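Local coordinates for enterobactin synthetase component F-related protein (Vibrio cholerae serotype O1, PDB 4OXI), which probably activates glycine with ATP as an adenylation-domain ligase, and is captured here with the glycyl-adenylate bound, at residues Q476-E479 / L480-E484; E484-V487 / R488-Q492. All coordinates share one frame; numbering follows the deposited sequence.

Contact 1: residues Q476-E479 / L480-E484; sequences QRVE and LEEIE. With GAP (glycyl-adenosine-5'-phosphate), chain B.
The guanidinium of Arg477 meets glycyl-adenosine-5'-phosphate at its edge, with the phosphorus of the ligand lying in the guanidinium plane. The setting is a strand-to-helix junction of an AMP-binding adenylation enzyme: strand 476-479, paired antiparallel with 470-473, leads with no intervening residue into helix 480-491, and Glu479 sits at the N-cap. NH1 of Arg477 donates to O1A of the phosphate at 2.6 Å, with an N-H...O angle of 151°. The side chain reaches that far because it is extended, with CG anti to the backbone N; its aliphatic part runs past the phosphate, CD coming within 3.4 Å of the ligand's O1A. NH2 is salt-bridged to Glu364, so the guanidinium has an anionic partner besides the phosphate, which would help fix its rotation.

The carboxylates of Glu479 and Glu481, both bent at chi2, lie with their planes 45° apart, like charges near each other (OE1 of Glu479 to OE2 of Glu481, 3.9 Å). Such a pair might raise the proton affinity of one of them, though the helix N terminus would work against this.

At the same junction Val478 crosses Glu482 and Ile483 at about right angles. Its CG2 meets CD1 of Ile483 at 4.2 Å and lies 4.0 Å from OE1 of Glu482. That oxygen is hydrogen-bonded to Ser223, whose OG also bonds to the backbone N of Glu479, so one serine ties the cap residue to the first turn.

The main chain closes the turn at the carbonyl of Glu479. Ile483 N makes a weak bond to Glu479 O at 3.5 Å, whereas Glu482 N approaches Glu479 O to 2.8 Å, from 59° above the carbonyl plane.

Contact 2: residues E484-V487 / R488-Q492; sequences ETVV and RRVTQ
Glu484 and Arg488 form the charged pair, lying side by side and pointing the same way one turn apart. Arg488 grips side-on: NE and NH2 both donate to OE1 of Glu484, NE at 3.1 Å on the anti lone pair and NH2 at 3.3 Å from above the carboxylate plane. The oxygen stays in the guanidinium plane, although the two flat groups are 50° apart. NH1 of Arg488 goes to the carbonyl of His494, which probably helps fix the group.

Among the carbon contacts, CG1 of Val486 faces CG2 of Val490 at 4.3 Å, while the bent Arg489 brings one guanidinium face over CA of Val486, offset toward the rim; its NH1 bonds to Gln534. CG1 of Val487 touches CG2 of Thr491 at 4.0 Å.

Among the backbone carbonyls, Val487 O takes two bonds, from Thr491 N at 2.9 Å and Thr491 OG1 at 2.8 Å, on opposite faces of its plane. A chi1 of 69°, with OG1 between the backbone N and the carbonyl carbon, lets OG1 reach back to that carbonyl; OG1 also bonds to Ala493 N. Beyond it, Gln492 turns to positive phi and returns NE2 to Arg489 O at 2.7 Å, at the C-terminal end of an alpha-helix carrying an i to i+4 salt bridge.

Followed from the N terminus, the chain runs along the strand of contact 1, turns at once into helix 480-491, and continues through contact 2 to leave that helix at Gln492. Each contact is local and neither encloses a long loop: contact 1 closes the first helical turn, contact 2 the last ones. They neither nest nor cross but meet end to end at Glu484, with centres about 12 Å apart. Together they form a bent strand-helix unit leading away from the adenylate. Its inner end pairs with strand 470-473 beside the ligand, its middle leans on strand 496-500, and its outer half rests against helix 524-531.

Contact 1: residues Q476-E479 / L480-E484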
ATOM      1  N   GLN A 476      -0.875  -8.216   5.370  1.00 30.15           N
ATOM      2  CA  GLN A 476      -1.709  -7.025   5.520  1.00 28.73           C
ATOM      3  C   GLN A 476      -1.661  -6.449   6.941  1.00 29.91           C
ATOM      4  O   GLN A 476      -1.814  -7.178   7.929  1.00 30.16           O
ATOM      5  CB  GLN A 476      -3.150  -7.356   5.175  1.00 29.69           C
ATOM      6  CG  GLN A 476      -3.350  -7.954   3.801  1.00 34.88           C
ATOM      7  CD  GLN A 476      -4.827  -8.150   3.508  1.00 48.98           C
ATOM      8  OE1 GLN A 476      -5.643  -7.264   3.782  1.00 59.26           O
ATOM      9  NE2 GLN A 476      -5.186  -9.317   2.977  1.00 47.91           N
ATOM     10  N   ARG A 477      -1.452  -5.142   7.037  1.00 25.76           N
ATOM     11  CA  ARG A 477      -1.406  -4.440   8.319  1.00 28.24           C
ATOM     12  C   ARG A 477      -2.736  -4.504   9.082  1.00 27.06           C
ATOM     13  O   ARG A 477      -3.793  -4.251   8.515  1.00 25.77           O
ATOM     14  CB  ARG A 477      -1.060  -2.980   8.052  1.00 27.19           C
ATOM     15  CG  ARG A 477      -1.032  -2.077   9.270  1.00 31.04           C
ATOM     16  CD  ARG A 477      -0.512  -0.695   8.884  1.00 31.71           C
ATOM     17  NE  ARG A 477      -0.830   0.330   9.876  1.00 34.85           N
ATOM     18  CZ  ARG A 477      -0.302   1.554   9.884  1.00 32.10           C
ATOM     19  NH1 ARG A 477       0.588   1.909   8.956  1.00 26.81           N
ATOM     20  NH2 ARG A 477      -0.655   2.420  10.826  1.00 28.80           N
ATOM     21  N   VAL A 478      -2.688  -4.827  10.369  1.00 27.23           N
ATOM     22  CA  VAL A 478      -3.896  -4.788  11.188  1.00 26.02           C
ATOM     23  C   VAL A 478      -3.551  -4.588  12.660  1.00 28.46           C
ATOM     24  O   VAL A 478      -2.487  -5.006  13.111  1.00 28.70           O
ATOM     25  CB  VAL A 478      -4.746  -6.070  11.000  1.00 29.59           C
ATOM     26  CG1 VAL A 478      -4.013  -7.270  11.544  1.00 24.37           C
ATOM     27  CG2 VAL A 478      -6.132  -5.914  11.653  1.00 28.75           C
ATOM     28  N   GLU A 479      -4.436  -3.929  13.403  1.00 28.73           N
ATOM     29  CA  GLU A 479      -4.312  -3.855  14.861  1.00 30.66           C
ATOM     30  C   GLU A 479      -5.021  -5.059  15.491  1.00 29.37           C
ATOM     31  O   GLU A 479      -6.219  -5.259  15.281  1.00 27.41           O
ATOM     32  CB  GLU A 479      -4.961  -2.564  15.384  1.00 33.85           C
ATOM     33  CG  GLU A 479      -4.451  -1.261  14.743  1.00 32.64           C
ATOM     34  CD  GLU A 479      -3.086  -0.841  15.265  1.00 37.40           C
ATOM     35  OE1 GLU A 479      -2.596  -1.472  16.230  1.00 40.11           O
ATOM     36  OE2 GLU A 479      -2.503   0.123  14.712  1.00 46.03           O
ATOM     37  N   LEU A 480      -4.297  -5.859  16.264  1.00 29.35           N
ATOM     38  CA  LEU A 480      -4.913  -6.991  16.952  1.00 31.60           C
ATOM     39  C   LEU A 480      -6.076  -6.513  17.818  1.00 31.08           C
ATOM     40  O   LEU A 480      -7.049  -7.237  17.998  1.00 30.21           O
ATOM     41  CB  LEU A 480      -3.887  -7.754  17.792  1.00 28.63           C
ATOM     42  CG  LEU A 480      -2.920  -8.606  16.965  1.00 29.24           C
ATOM     43  CD1 LEU A 480      -1.985  -9.397  17.857  1.00 28.75           C
ATOM     44  CD2 LEU A 480      -3.659  -9.521  16.020  1.00 22.29           C
ATOM     45  N   GLU A 481      -5.987  -5.280  18.315  1.00 30.87           N
ATOM     46  CA  GLU A 481      -7.078  -4.688  19.098  1.00 36.19           C
ATOM     47  C   GLU A 481      -8.339  -4.416  18.284  1.00 33.60           C
ATOM     48  O   GLU A 481      -9.438  -4.444  18.837  1.00 31.34           O
ATOM     49  CB  GLU A 481      -6.636  -3.412  19.821  1.00 30.22           C
ATOM     50  CG  GLU A 481      -5.685  -3.661  20.975  1.00 40.20           C
ATOM     51  CD  GLU A 481      -4.231  -3.478  20.577  1.00 51.70           C
ATOM     52  OE1 GLU A 481      -3.370  -3.418  21.487  1.00 55.40           O
ATOM     53  OE2 GLU A 481      -3.949  -3.391  19.352  1.00 52.85           O
ATOM     54  N   GLU A 482      -8.206  -4.137  16.987  1.00 31.75           N
ATOM     55  CA  GLU A 482      -9.411  -3.979  16.171  1.00 34.61           C
ATOM     56  C   GLU A 482     -10.169  -5.310  16.112  1.00 30.91           C
ATOM     57  O   GLU A 482     -11.390  -5.343  16.222  1.00 30.57           O
ATOM     58  CB  GLU A 482      -9.117  -3.467  14.752  1.00 31.63           C
ATOM     59  CG  GLU A 482     -10.391  -3.431  13.881  1.00 36.76           C
ATOM     60  CD  GLU A 482     -10.159  -3.109  12.393  1.00 43.28           C
ATOM     61  OE1 GLU A 482      -8.995  -3.131  11.921  1.00 42.66           O
ATOM     62  OE2 GLU A 482     -11.163  -2.847  11.685  1.00 43.58           O
ATOM     63  N   ILE A 483      -9.437  -6.404  15.951  1.00 28.76           N
ATOM     64  CA  ILE A 483     -10.054  -7.718  15.869  1.00 31.35           C
ATOM     65  C   ILE A 483     -10.689  -8.082  17.217  1.00 29.49           C
ATOM     66  O   ILE A 483     -11.839  -8.508  17.278  1.00 31.88           O
ATOM     67  CB  ILE A 483      -9.032  -8.791  15.453  1.00 28.38           C
ATOM     68  CG1 ILE A 483      -8.395  -8.412  14.109  1.00 28.55           C
ATOM     69  CG2 ILE A 483      -9.704 -10.157  15.373  1.00 25.43           C
ATOM     70  CD1 ILE A 483      -7.318  -9.382  13.622  1.00 27.04           C
ATOM     71  N   GLU A 484      -9.937  -7.891  18.290  1.00 27.08           N
ATOM     72  CA  GLU A 484     -10.438  -8.133  19.633  1.00 33.54           C
ATOM     73  C   GLU A 484     -11.713  -7.335  19.914  1.00 33.16           C
ATOM     74  O   GLU A 484     -12.683  -7.866  20.460  1.00 33.12           O
ATOM     75  CB  GLU A 484      -9.358  -7.812  20.666  1.00 30.03           C
ATOM     76  CG  GLU A 484      -9.786  -8.139  22.088  1.00 35.81           C
ATOM     77  CD  GLU A 484      -8.730  -7.784  23.110  1.00 39.69           C
ATOM     78  OE1 GLU A 484      -9.119  -7.355  24.219  1.00 39.66           O
ATOM     79  OE2 GLU A 484      -7.521  -7.944  22.812  1.00 43.98           O
TER
HETATM   80  N   GAP B 601       4.483   1.100   3.184  1.00 26.37           N
HETATM   81  CA  GAP B 601       4.956  -0.312   3.286  1.00 32.47           C
HETATM   82  C   GAP B 601       4.187  -0.960   4.421  1.00 40.11           C
HETATM   83  O   GAP B 601       4.329  -2.129   4.729  1.00 44.62           O
HETATM   84  PA  GAP B 601       2.276  -0.530   6.350  1.00 30.14           P
HETATM   85  O1A GAP B 601       1.847   0.799   6.919  1.00 28.01           O
HETATM   86  O2A GAP B 601       1.244  -1.533   5.859  1.00 34.80           O
HETATM   87  O3A GAP B 601       3.262  -0.117   5.156  1.00 30.94           O
HETATM   88  C5' GAP B 601       4.159  -0.411   8.170  1.00 27.31           C
HETATM   89  O5' GAP B 601       3.213  -1.214   7.464  1.00 32.16           O
HETATM   90  C4' GAP B 601       4.861  -1.275   9.199  1.00 26.73           C
HETATM   91  O4' GAP B 601       5.350  -2.461   8.568  1.00 30.58           O
HETATM   92  C3' GAP B 601       6.109  -0.634   9.764  1.00 27.56           C
HETATM   93  O3' GAP B 601       5.793   0.255  10.835  1.00 26.99           O
HETATM   94  C2' GAP B 601       6.914  -1.844  10.204  1.00 28.06           C
HETATM   95  O2' GAP B 601       6.390  -2.373  11.413  1.00 23.13           O
HETATM   96  C1' GAP B 601       6.559  -2.897   9.188  1.00 26.93           C
HETATM   97  N9  GAP B 601       7.621  -2.963   8.159  1.00 26.75           N
HETATM   98  C8  GAP B 601       7.593  -2.347   6.962  1.00 24.07           C
HETATM   99  N7  GAP B 601       8.711  -2.622   6.244  1.00 23.89           N
HETATM  100  C5  GAP B 601       9.485  -3.425   7.006  1.00 24.59           C
HETATM  101  C6  GAP B 601      10.807  -4.069   6.858  1.00 23.82           C
HETATM  102  N6  GAP B 601      11.528  -3.925   5.713  1.00 23.60           N
HETATM  103  N1  GAP B 601      11.253  -4.818   7.894  1.00 28.61           N
HETATM  104  C2  GAP B 601      10.537  -4.977   9.032  1.00 28.26           C
HETATM  105  N3  GAP B 601       9.329  -4.415   9.227  1.00 26.95           N
HETATM  106  C4  GAP B 601       8.761  -3.648   8.265  1.00 23.82           C

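Contact 2: residues E484-V487 / R488-Q492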
ATOM      1  N   GLU A 484      -9.937  -7.891  18.290  1.00 27.08           N
ATOM      2  CA  GLU A 484     -10.438  -8.133  19.633  1.00 33.54           C
ATOM      3  C   GLU A 484     -11.713  -7.335  19.914  1.00 33.16           C
ATOM      4  O   GLU A 484     -12.683  -7.866  20.460  1.00 33.12           O
ATOM      5  CB  GLU A 484      -9.358  -7.812  20.666  1.00 30.03           C
ATOM      6  CG  GLU A 484      -9.786  -8.139  22.088  1.00 35.81           C
ATOM      7  CD  GLU A 484      -8.730  -7.784  23.110  1.00 39.69           C
ATOM      8  OE1 GLU A 484      -9.119  -7.355  24.219  1.00 39.66           O
ATOM      9  OE2 GLU A 484      -7.521  -7.944  22.812  1.00 43.98           O
ATOM     10  N   THR A 485     -11.717  -6.068  19.508  1.00 32.12           N
ATOM     11  CA  THR A 485     -12.870  -5.196  19.705  1.00 31.21           C
ATOM     12  C   THR A 485     -14.112  -5.740  19.015  1.00 34.90           C
ATOM     13  O   THR A 485     -15.203  -5.742  19.588  1.00 37.82           O
ATOM     14  CB  THR A 485     -12.565  -3.776  19.197  1.00 37.98           C
ATOM     15  OG1 THR A 485     -11.603  -3.167  20.070  1.00 33.64           O
ATOM     16  CG2 THR A 485     -13.828  -2.919  19.146  1.00 36.95           C
ATOM     17  N   VAL A 486     -13.937  -6.215  17.784  1.00 35.04           N
ATOM     18  CA  VAL A 486     -15.032  -6.801  17.013  1.00 32.13           C
ATOM     19  C   VAL A 486     -15.491  -8.122  17.634  1.00 34.01           C
ATOM     20  O   VAL A 486     -16.691  -8.369  17.773  1.00 34.31           O
ATOM     21  CB  VAL A 486     -14.624  -7.026  15.528  1.00 37.66           C
ATOM     22  CG1 VAL A 486     -15.620  -7.946  14.817  1.00 31.12           C
ATOM     23  CG2 VAL A 486     -14.466  -5.677  14.784  1.00 32.16           C
ATOM     24  N   VAL A 487     -14.537  -8.970  18.013  1.00 34.26           N
ATOM     25  CA  VAL A 487     -14.874 -10.270  18.594  1.00 34.87           C
ATOM     26  C   VAL A 487     -15.581 -10.102  19.949  1.00 34.34           C
ATOM     27  O   VAL A 487     -16.536 -10.821  20.239  1.00 35.04           O
ATOM     28  CB  VAL A 487     -13.633 -11.196  18.692  1.00 34.33           C
ATOM     29  CG1 VAL A 487     -13.925 -12.411  19.551  1.00 31.37           C
ATOM     30  CG2 VAL A 487     -13.168 -11.622  17.295  1.00 31.30           C
ATOM     31  N   ARG A 488     -15.127  -9.136  20.754  1.00 31.40           N
ATOM     32  CA  ARG A 488     -15.794  -8.794  22.016  1.00 37.13           C
ATOM     33  C   ARG A 488     -17.257  -8.403  21.821  1.00 41.81           C
ATOM     34  O   ARG A 488     -18.127  -8.876  22.556  1.00 42.55           O
ATOM     35  CB  ARG A 488     -15.072  -7.657  22.749  1.00 32.17           C
ATOM     36  CG  ARG A 488     -13.986  -8.124  23.691  1.00 34.70           C
ATOM     37  CD  ARG A 488     -13.356  -6.969  24.481  1.00 35.47           C
ATOM     38  NE  ARG A 488     -12.119  -7.437  25.095  1.00 35.18           N
ATOM     39  CZ  ARG A 488     -12.063  -8.097  26.250  1.00 41.73           C
ATOM     40  NH1 ARG A 488     -13.177  -8.333  26.941  1.00 33.76           N
ATOM     41  NH2 ARG A 488     -10.890  -8.516  26.723  1.00 38.17           N
ATOM     42  N   ARG A 489     -17.512  -7.524  20.852  1.00 34.78           N
ATOM     43  CA  ARG A 489     -18.871  -7.092  20.520  1.00 41.51           C
ATOM     44  C   ARG A 489     -19.756  -8.272  20.140  1.00 43.40           C
ATOM     45  O   ARG A 489     -20.867  -8.418  20.644  1.00 43.79           O
ATOM     46  CB  ARG A 489     -18.855  -6.128  19.329  1.00 43.72           C
ATOM     47  CG  ARG A 489     -18.734  -4.657  19.677  1.00 53.96           C
ATOM     48  CD  ARG A 489     -19.428  -3.797  18.611  1.00 56.52           C
ATOM     49  NE  ARG A 489     -19.042  -4.167  17.248  1.00 53.82           N
ATOM     50  CZ  ARG A 489     -18.008  -3.642  16.589  1.00 51.40           C
ATOM     51  NH1 ARG A 489     -17.737  -4.038  15.352  1.00 49.28           N
ATOM     52  NH2 ARG A 489     -17.246  -2.717  17.156  1.00 48.10           N
ATOM     53  N   VAL A 490     -19.247  -9.100  19.232  1.00 39.04           N
ATOM     54  CA  VAL A 490     -20.012 -10.185  18.642  1.00 37.97           C
ATOM     55  C   VAL A 490     -20.250 -11.330  19.640  1.00 40.05           C
ATOM     56  O   VAL A 490     -21.322 -11.927  19.664  1.00 43.44           O
ATOM     57  CB  VAL A 490     -19.313 -10.697  17.364  1.00 39.46           C
ATOM     58  CG1 VAL A 490     -19.957 -11.962  16.869  1.00 40.59           C
ATOM     59  CG2 VAL A 490     -19.330  -9.622  16.273  1.00 34.70           C
ATOM     60  N   THR A 491     -19.263 -11.628  20.476  1.00 37.01           N
ATOM     61  CA  THR A 491     -19.420 -12.713  21.432  1.00 38.01           C
ATOM     62  C   THR A 491     -19.965 -12.287  22.788  1.00 38.17           C
ATOM     63  O   THR A 491     -20.485 -13.121  23.525  1.00 42.04           O
ATOM     64  CB  THR A 491     -18.103 -13.467  21.656  1.00 38.36           C
ATOM     65  OG1 THR A 491     -17.177 -12.621  22.349  1.00 30.84           O
ATOM     66  CG2 THR A 491     -17.520 -13.908  20.315  1.00 32.76           C
ATOM     67  N   GLN A 492     -19.833 -11.004  23.120  1.00 37.38           N
ATOM     68  CA  GLN A 492     -20.211 -10.495  24.444  1.00 39.89           C
ATOM     69  C   GLN A 492     -19.402 -11.162  25.555  1.00 42.47           C
ATOM     70  O   GLN A 492     -19.775 -11.096  26.729  1.00 43.23           O
ATOM     71  CB  GLN A 492     -21.723 -10.652  24.710  1.00 47.44           C
ATOM     72  CG  GLN A 492     -22.619  -9.728  23.874  1.00 44.94           C
ATOM     73  CD  GLN A 492     -22.279  -8.263  24.070  1.00 50.76           C
ATOM     74  OE1 GLN A 492     -22.341  -7.741  25.187  1.00 50.95           O
ATOM     75  NE2 GLN A 492     -21.904  -7.591  22.983  1.00 46.47           N
TER